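Local coordinates for ferric vibriobactin ABC transporter, periplasmic ferric vibriobactin-binding protein (Vibrio cholerae, PDB 3R5T), which binds the iron-loaded siderophore ferric vibriobactin in the periplasm, probably to hand it to an ABC transporter for import, at residues I26-A30 / K70-A74; P87-V92 / L107-A111; V154-L160 / S192-V196. All blocks are in the same frame, centred on the assembly; numbering follows the deposited sequence.

In the fold
Interactions 1 and 2 sit in one lobe of the binding protein and share its five-stranded parallel sheet, where strands 26-28 and 89-93 are neighbours; Leu27 N hydrogen-bonds Leu89 O and Thr29 OG1 reaches Val91 O, so the two contacts touch. Both are buried and largely apolar. Interaction 1 reaches across an intervening strand, whereas interaction 2 joins a strand to the turn that follows a helix. Interaction 3 lies on the opposite side of the chain's centre, about 35 and 41 Å from the centres of interactions 1 and 2. Only partly buried, it joins two helix ends. A water bridges each contact, but only interaction 3 adds a direct hydrogen bond, from an arginine to a backbone carbonyl.

Interaction 1: I26-A30 / K70-A74; sequences ILSTA and KLWPA
Two parallel strands of a five-stranded sheet with order 3-2-1-4-5 meet here without being neighbours: strand 44-49 runs between 26-28 and 70-73. The short strand axes therefore stay 9.3 Å apart at closest approach and cross at -29°, and no direct hydrogen bond joins the segments; side chains on one face of the sheet close the gap. Trp72, Leu71 and Leu27 carry most of the contact. Leu27 and Leu71 both point their CA-CB bonds toward the other strand, with chi1 t for Leu27 and m, then t, for Leu71, which brings Leu27 CG to 3.8 Å from Leu71 CD1. Trp72 leaves its backbone sideways, but chi1 p and chi2 86° swing the indole back over the gap, placing its CH2 4.2 Å from Leu27 CD2. Thr29 CG2 meets the ring edge, 3.9 Å from Trp72 CZ2, while its OG1 bonds Val91 O. Helix 79-85 packs against the indole through Ser81 and Val82. At the strand's end, Ser28 OG accepts from Ala30 N at 3.2 Å, an ST turn, and also bonds Thr34 OG1. One water bridges the segments, accepting from Trp72 NE1 at 2.7 Å and donating to Thr29 O at 2.8 Å.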
loop_
_atom_site.group_PDB
_atom_site.type_symbol
_atom_site.label_atom_id
_atom_site.label_comp_id
_atom_site.label_asym_id
_atom_site.label_seq_id
_atom_site.Cartn_x
_atom_site.Cartn_y
_atom_site.Cartn_z
ATOM N N ILE A 26 8.140 4.410 18.502
ATOM C CA ILE A 26 8.054 3.322 17.532
ATOM C C ILE A 26 9.026 3.548 16.372
ATOM O O ILE A 26 9.072 4.633 15.808
ATOM C CB ILE A 26 6.624 3.200 16.958
ATOM C CG1 ILE A 26 5.591 3.015 18.078
ATOM C CG2 ILE A 26 6.554 2.072 15.944
ATOM C CD1 ILE A 26 4.162 3.338 17.668
ATOM N N LEU A 27 9.775 2.505 16.024
ATOM C CA LEU A 27 10.735 2.555 14.918
ATOM C C LEU A 27 10.271 1.610 13.817
ATOM O O LEU A 27 10.094 0.411 14.046
ATOM C CB LEU A 27 12.143 2.153 15.400
ATOM C CG LEU A 27 13.274 2.364 14.390
ATOM C CD1 LEU A 27 14.554 2.759 15.087
ATOM C CD2 LEU A 27 13.450 1.119 13.563
ATOM N N SER A 28 10.065 2.151 12.621
ATOM C CA SER A 28 9.635 1.309 11.517
ATOM C C SER A 28 10.795 0.916 10.629
ATOM O O SER A 28 11.565 1.784 10.180
ATOM C CB SER A 28 8.588 2.019 10.667
ATOM O OG SER A 28 8.288 1.218 9.538
ATOM N N THR A 29 10.942 -0.387 10.398
ATOM C CA THR A 29 11.977 -0.871 9.481
ATOM C C THR A 29 11.474 -1.079 8.058
ATOM O O THR A 29 12.242 -1.526 7.199
ATOM C CB THR A 29 12.632 -2.199 9.954
ATOM O OG1 THR A 29 11.693 -3.283 9.845
ATOM C CG2 THR A 29 13.105 -2.085 11.404
ATOM N N ALA A 30 10.192 -0.768 7.835
ATOM C CA ALA A 30 9.554 -0.980 6.526
ATOM C C ALA A 30 8.839 0.290 6.072
ATOM O O ALA A 30 7.800 0.669 6.635
ATOM C CB ALA A 30 8.553 -2.178 6.562
ATOM N N LYS A 70 14.689 9.837 9.096
ATOM C CA LYS A 70 14.892 8.886 8.006
ATOM C C LYS A 70 16.126 8.041 8.288
ATOM O O LYS A 70 17.231 8.563 8.487
ATOM C CB LYS A 70 15.014 9.577 6.644
ATOM C CG LYS A 70 15.042 8.585 5.481
ATOM C CD LYS A 70 14.587 9.210 4.162
ATOM C CE LYS A 70 15.420 10.418 3.804
ATOM N NZ LYS A 70 15.122 10.931 2.434
ATOM N N LEU A 71 15.921 6.731 8.320
ATOM C CA LEU A 71 16.997 5.792 8.600
ATOM C C LEU A 71 17.574 5.246 7.297
ATOM O O LEU A 71 17.697 5.982 6.317
ATOM C CB LEU A 71 16.476 4.660 9.488
ATOM C CG LEU A 71 15.824 5.155 10.788
ATOM C CD1 LEU A 71 15.148 3.998 11.503
ATOM C CD2 LEU A 71 16.843 5.868 11.691
ATOM N N TRP A 72 17.935 3.965 7.295
ATOM C CA TRP A 72 18.647 3.347 6.171
ATOM C C TRP A 72 17.727 3.064 4.990
ATOM O O TRP A 72 16.516 2.928 5.173
ATOM C CB TRP A 72 19.292 2.033 6.645
ATOM C CG TRP A 72 18.265 1.059 7.191
ATOM C CD1 TRP A 72 17.531 0.154 6.469
ATOM C CD2 TRP A 72 17.854 0.907 8.560
ATOM N NE1 TRP A 72 16.682 -0.542 7.304
ATOM C CE2 TRP A 72 16.856 -0.101 8.588
ATOM C CE3 TRP A 72 18.206 1.541 9.757
ATOM C CZ2 TRP A 72 16.241 -0.510 9.767
ATOM C CZ3 TRP A 72 17.576 1.133 10.933
ATOM C CH2 TRP A 72 16.606 0.119 10.922
ATOM N N PRO A 73 18.297 2.950 3.788
ATOM C CA PRO A 73 17.509 2.486 2.647
ATOM C C PRO A 73 17.301 1.000 2.812
ATOM O O PRO A 73 18.174 0.306 3.327
ATOM C CB PRO A 73 18.412 2.755 1.427
ATOM C CG PRO A 73 19.727 3.137 1.952
ATOM C CD PRO A 73 19.716 3.158 3.447
ATOM N N ALA A 74 16.118 0.530 2.444
ATOM C CA ALA A 74 15.797 -0.892 2.468
ATOM C C ALA A 74 16.973 -1.770 2.064
ATOM O O ALA A 74 17.631 -1.519 1.051
ATOM C CB ALA A 74 14.608 -1.165 1.563
HETATM O O HOH W 1 14.843 -2.376 6.770
#

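Interaction 2: P87-V92 / L107-A111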
loop_
_atom_site.group_PDB
_atom_site.type_symbol
_atom_site.label_atom_id
_atom_site.label_comp_id
_atom_site.label_asym_id
_atom_site.label_seq_id
_atom_site.Cartn_x
_atom_site.Cartn_y
_atom_site.Cartn_z
ATOM N N PRO A 87 14.135 2.775 20.696
ATOM C CA PRO A 87 12.706 2.538 20.473
ATOM C C PRO A 87 12.141 1.586 21.517
ATOM O O PRO A 87 12.886 0.856 22.177
ATOM C CB PRO A 87 12.685 1.885 19.093
ATOM C CG PRO A 87 14.006 1.170 19.011
ATOM C CD PRO A 87 14.983 2.021 19.752
ATOM N N ASP A 88 10.822 1.594 21.674
ATOM C CA ASP A 88 10.152 0.596 22.499
ATOM C C ASP A 88 9.234 -0.321 21.687
ATOM O O ASP A 88 8.526 -1.167 22.240
ATOM C CB ASP A 88 9.403 1.235 23.675
ATOM C CG ASP A 88 8.383 2.282 23.245
ATOM O OD1 ASP A 88 8.107 2.427 22.026
ATOM O OD2 ASP A 88 7.841 2.952 24.159
ATOM N N LEU A 89 9.251 -0.151 20.371
ATOM C CA LEU A 89 8.604 -1.105 19.477
ATOM C C LEU A 89 9.290 -0.976 18.129
ATOM O O LEU A 89 9.458 0.125 17.636
ATOM C CB LEU A 89 7.106 -0.812 19.318
ATOM C CG LEU A 89 6.342 -1.800 18.423
ATOM C CD1 LEU A 89 6.235 -3.178 19.075
ATOM C CD2 LEU A 89 4.952 -1.275 18.085
ATOM N N ILE A 90 9.638 -2.108 17.529
ATOM C CA ILE A 90 10.233 -2.128 16.192
ATOM C C ILE A 90 9.308 -2.902 15.260
ATOM O O ILE A 90 8.898 -4.021 15.584
ATOM C CB ILE A 90 11.642 -2.787 16.215
ATOM C CG1 ILE A 90 12.590 -1.971 17.094
ATOM C CG2 ILE A 90 12.226 -2.899 14.797
ATOM C CD1 ILE A 90 13.877 -2.698 17.461
ATOM N N VAL A 91 8.958 -2.302 14.119
ATOM C CA VAL A 91 8.017 -2.927 13.195
ATOM C C VAL A 91 8.701 -3.407 11.937
ATOM O O VAL A 91 9.516 -2.682 11.355
ATOM C CB VAL A 91 6.862 -1.974 12.814
ATOM C CG1 VAL A 91 5.816 -2.725 12.011
ATOM C CG2 VAL A 91 6.250 -1.355 14.072
ATOM N N VAL A 92 8.401 -4.649 11.564
ATOM C CA VAL A 92 9.042 -5.333 10.440
ATOM C C VAL A 92 7.983 -5.881 9.496
ATOM O O VAL A 92 6.935 -6.324 9.943
ATOM C CB VAL A 92 9.927 -6.510 10.955
ATOM C CG1 VAL A 92 10.641 -7.207 9.821
ATOM C CG2 VAL A 92 10.953 -6.035 11.987
ATOM N N LEU A 107 17.096 -7.468 16.084
ATOM C CA LEU A 107 16.265 -6.335 16.470
ATOM C C LEU A 107 15.561 -6.572 17.810
ATOM O O LEU A 107 15.449 -5.664 18.632
ATOM C CB LEU A 107 15.239 -6.037 15.377
ATOM C CG LEU A 107 15.833 -5.555 14.043
ATOM C CD1 LEU A 107 14.819 -5.684 12.924
ATOM C CD2 LEU A 107 16.327 -4.116 14.167
ATOM N N GLN A 108 15.090 -7.794 18.023
ATOM C CA GLN A 108 14.399 -8.141 19.263
ATOM C C GLN A 108 15.322 -8.002 20.475
ATOM O O GLN A 108 14.856 -7.807 21.597
ATOM C CB GLN A 108 13.798 -9.549 19.161
ATOM C CG GLN A 108 13.093 -10.056 20.423
ATOM C CD GLN A 108 11.812 -9.303 20.766
ATOM O OE1 GLN A 108 11.012 -8.940 19.891
ATOM N NE2 GLN A 108 11.601 -9.088 22.061
ATOM N N ALA A 109 16.632 -8.094 20.251
ATOM C CA ALA A 109 17.604 -7.880 21.321
ATOM C C ALA A 109 17.579 -6.434 21.794
ATOM O O ALA A 109 18.039 -6.126 22.900
ATOM C CB ALA A 109 19.012 -8.265 20.851
ATOM N N ILE A 110 17.050 -5.549 20.954
ATOM C CA ILE A 110 17.008 -4.118 21.238
ATOM C C ILE A 110 15.688 -3.654 21.840
ATOM O O ILE A 110 15.673 -2.886 22.798
ATOM C CB ILE A 110 17.268 -3.289 19.961
ATOM C CG1 ILE A 110 18.525 -3.795 19.242
ATOM C CG2 ILE A 110 17.362 -1.806 20.309
ATOM C CD1 ILE A 110 18.845 -3.057 17.944
ATOM N N ALA A 111 14.586 -4.126 21.264
ATOM C CA ALA A 111 13.242 -3.769 21.724
ATOM C C ALA A 111 12.232 -4.783 21.206
ATOM O O ALA A 111 12.510 -5.517 20.254
ATOM C CB ALA A 111 12.868 -2.356 21.249
HETATM O O HOH W 2 15.470 0.589 23.092
#
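Ile90 is the main bump. Its CA-CB bond points at segment 107-111, and with chi1 m and chi2 t the side chain stretches out until CD1 lodges in a hollow formed by the last residues of helix 104-108 and the turn after it. The walls of that hollow are Leu107 CB at 4.2 Å from Ile90 CD1, Ile110 CB at 4.3 Å and Ala111 CB at 3.9 Å, and the same Ile90 CD1 comes within 3.6 Å of Leu107 O. That carbonyl accepts from both Ile110 N (2.8 Å) and Ala111 N (3.2 Å), which curls the backbone round the methyl. These pieces belong to a beta-alpha-beta unit, strand 89-93, helix 104-108 and strand 113-116, in the lobe's parallel sheet; Ile90 also makes backbone hydrogen bonds with Pro112 and Ile114 as the chain enters the next strand. A smaller bump goes the other way. Ala111 CB presses into the backbone at the start of the strand, 3.3 Å from Pro87 O, 4.2 Å from Asp88 C and 4.3 Å from Leu89 N, with Pro87 CG 4.3 Å away from it as well. Two residues along from Ile90, on the same face of the strand, Val92 CG2 meets Leu107 CD1 at 4.0 Å. Beside Ala111, a water donates to Pro87 O at 2.8 Å and, weakly, to Ile110 O at 3.5 Å.

Interaction 3: V154-L160 / S192-V196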
loop_
_atom_site.group_PDB
_atom_site.type_symbol
_atom_site.label_atom_id
_atom_site.label_comp_id
_atom_site.label_asym_id
_atom_site.label_seq_id
_atom_site.Cartn_x
_atom_site.Cartn_y
_atom_site.Cartn_z
ATOM N N VAL A 154 -18.585 8.545 -2.082
ATOM C CA VAL A 154 -17.957 8.564 -3.384
ATOM C C VAL A 154 -18.546 7.487 -4.286
ATOM O O VAL A 154 -18.849 7.732 -5.457
ATOM C CB VAL A 154 -16.434 8.352 -3.251
ATOM C CG1 VAL A 154 -15.816 8.140 -4.618
ATOM C CG2 VAL A 154 -15.780 9.524 -2.503
ATOM N N ARG A 155 -18.705 6.291 -3.739
ATOM C CA ARG A 155 -19.254 5.170 -4.493
ATOM C C ARG A 155 -20.575 5.555 -5.161
ATOM O O ARG A 155 -20.856 5.141 -6.290
ATOM C CB ARG A 155 -19.444 3.968 -3.560
ATOM C CG ARG A 155 -19.913 2.699 -4.247
ATOM C CD ARG A 155 -19.782 1.511 -3.305
ATOM N NE ARG A 155 -20.714 1.598 -2.184
ATOM C CZ ARG A 155 -20.362 1.785 -0.915
ATOM N NH1 ARG A 155 -19.083 1.912 -0.576
ATOM N NH2 ARG A 155 -21.301 1.843 0.020
ATOM N N ASP A 156 -21.368 6.363 -4.459
ATOM C CA ASP A 156 -22.691 6.791 -4.924
ATOM C C ASP A 156 -22.699 7.861 -6.014
ATOM O O ASP A 156 -23.740 8.119 -6.616
ATOM C CB ASP A 156 -23.523 7.299 -3.742
ATOM C CG ASP A 156 -24.041 6.183 -2.870
ATOM O OD1 ASP A 156 -24.072 5.023 -3.340
ATOM O OD2 ASP A 156 -24.440 6.478 -1.719
ATOM N N VAL A 157 -21.563 8.507 -6.251
ATOM C CA VAL A 157 -21.503 9.554 -7.273
ATOM C C VAL A 157 -20.623 9.215 -8.482
ATOM O O VAL A 157 -20.671 9.913 -9.498
ATOM C CB VAL A 157 -21.040 10.912 -6.690
ATOM C CG1 VAL A 157 -21.958 11.357 -5.559
ATOM C CG2 VAL A 157 -19.586 10.831 -6.229
ATOM N N LEU A 158 -19.822 8.160 -8.393
ATOM C CA LEU A 158 -18.992 7.793 -9.535
ATOM C C LEU A 158 -19.812 7.152 -10.642
ATOM O O LEU A 158 -20.680 6.312 -10.394
ATOM C CB LEU A 158 -17.868 6.834 -9.132
ATOM C CG LEU A 158 -16.839 7.285 -8.098
ATOM C CD1 LEU A 158 -15.828 6.181 -7.881
ATOM C CD2 LEU A 158 -16.157 8.569 -8.527
ATOM N N ASP A 159 -19.549 7.585 -11.866
ATOM C CA ASP A 159 -20.086 6.921 -13.040
ATOM C C ASP A 159 -18.940 6.176 -13.714
ATOM O O ASP A 159 -18.327 6.683 -14.651
ATOM C CB ASP A 159 -20.711 7.934 -14.004
ATOM C CG ASP A 159 -22.073 8.428 -13.539
ATOM O OD1 ASP A 159 -22.486 9.524 -13.974
ATOM O OD2 ASP A 159 -22.736 7.726 -12.745
ATOM N N LEU A 160 -18.648 4.980 -13.211
ATOM C CA LEU A 160 -17.549 4.181 -13.730
ATOM C C LEU A 160 -17.887 3.586 -15.088
ATOM O O LEU A 160 -19.062 3.388 -15.412
ATOM C CB LEU A 160 -17.209 3.057 -12.754
ATOM C CG LEU A 160 -16.690 3.490 -11.382
ATOM C CD1 LEU A 160 -16.745 2.317 -10.403
ATOM C CD2 LEU A 160 -15.268 4.069 -11.498
ATOM N N SER A 192 -14.040 -0.889 -3.149
ATOM C CA SER A 192 -14.829 -0.151 -2.156
ATOM C C SER A 192 -15.603 1.029 -2.732
ATOM O O SER A 192 -16.598 1.454 -2.140
ATOM C CB SER A 192 -13.974 0.300 -0.967
ATOM O OG SER A 192 -13.159 1.408 -1.296
ATOM N N VAL A 193 -15.158 1.555 -3.872
ATOM C CA VAL A 193 -15.921 2.596 -4.546
ATOM C C VAL A 193 -16.662 2.089 -5.784
ATOM O O VAL A 193 -17.038 2.878 -6.650
ATOM C CB VAL A 193 -15.056 3.812 -4.887
ATOM C CG1 VAL A 193 -14.559 4.471 -3.597
ATOM C CG2 VAL A 193 -13.883 3.413 -5.788
ATOM N N GLY A 194 -16.840 0.773 -5.862
ATOM C CA GLY A 194 -17.719 0.173 -6.855
ATOM C C GLY A 194 -17.068 -0.415 -8.094
ATOM O O GLY A 194 -17.770 -0.857 -9.005
ATOM N N VAL A 195 -15.736 -0.404 -8.151
ATOM C CA VAL A 195 -15.051 -1.031 -9.269
ATOM C C VAL A 195 -15.134 -2.544 -9.139
ATOM O O VAL A 195 -15.007 -3.081 -8.044
ATOM C CB VAL A 195 -13.549 -0.627 -9.316
ATOM C CG1 VAL A 195 -12.870 -1.291 -10.501
ATOM C CG2 VAL A 195 -13.427 0.890 -9.398
ATOM N N VAL A 196 -15.350 -3.220 -10.263
ATOM C CA VAL A 196 -15.345 -4.677 -10.297
ATOM C C VAL A 196 -14.010 -5.109 -10.891
ATOM O O VAL A 196 -13.669 -4.727 -12.025
ATOM C CB VAL A 196 -16.517 -5.225 -11.127
ATOM C CG1 VAL A 196 -16.456 -6.734 -11.163
ATOM C CG2 VAL A 196 -17.864 -4.725 -10.566
HETATM O O HOH W 3 -19.425 3.503 -8.109
#
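The apolar contacts centre on Val193. Val154 CG1 meets Val193 CG1 at 4.0 Å, Leu158 CD1 lies 3.9 Å from Val193 CB, and the aliphatic part of Arg155 runs along the chain, CG 3.6 Å from Val193 C. Further along, Leu160 CD1 packs 3.7 Å from Val195 CG2 and 3.6 Å from Gly194 C. Helix 272-286 also packs on Val154 and Leu160. An ideal CB on Gly194 would sit 3.6 Å from Arg155 CG; independently, at phi 100° it would jam against the carbonyl O of Val193. Two polar links follow: the Arg155 side chain donates from NH1 to Ser192 O at 3.0 Å, and a water joins the backbones, donating to Arg155 O (2.8 Å) and Val193 O (2.9 Å), the pair whose CA atoms approach to 4.2 Å. Thus the end of helix 137-155 meets the terminus of helix 185-192, finished by a Schellman motif with Gly194 as C-prime, Val195 N bonding Leu190 O and Gly194 N bonding Gln191 O.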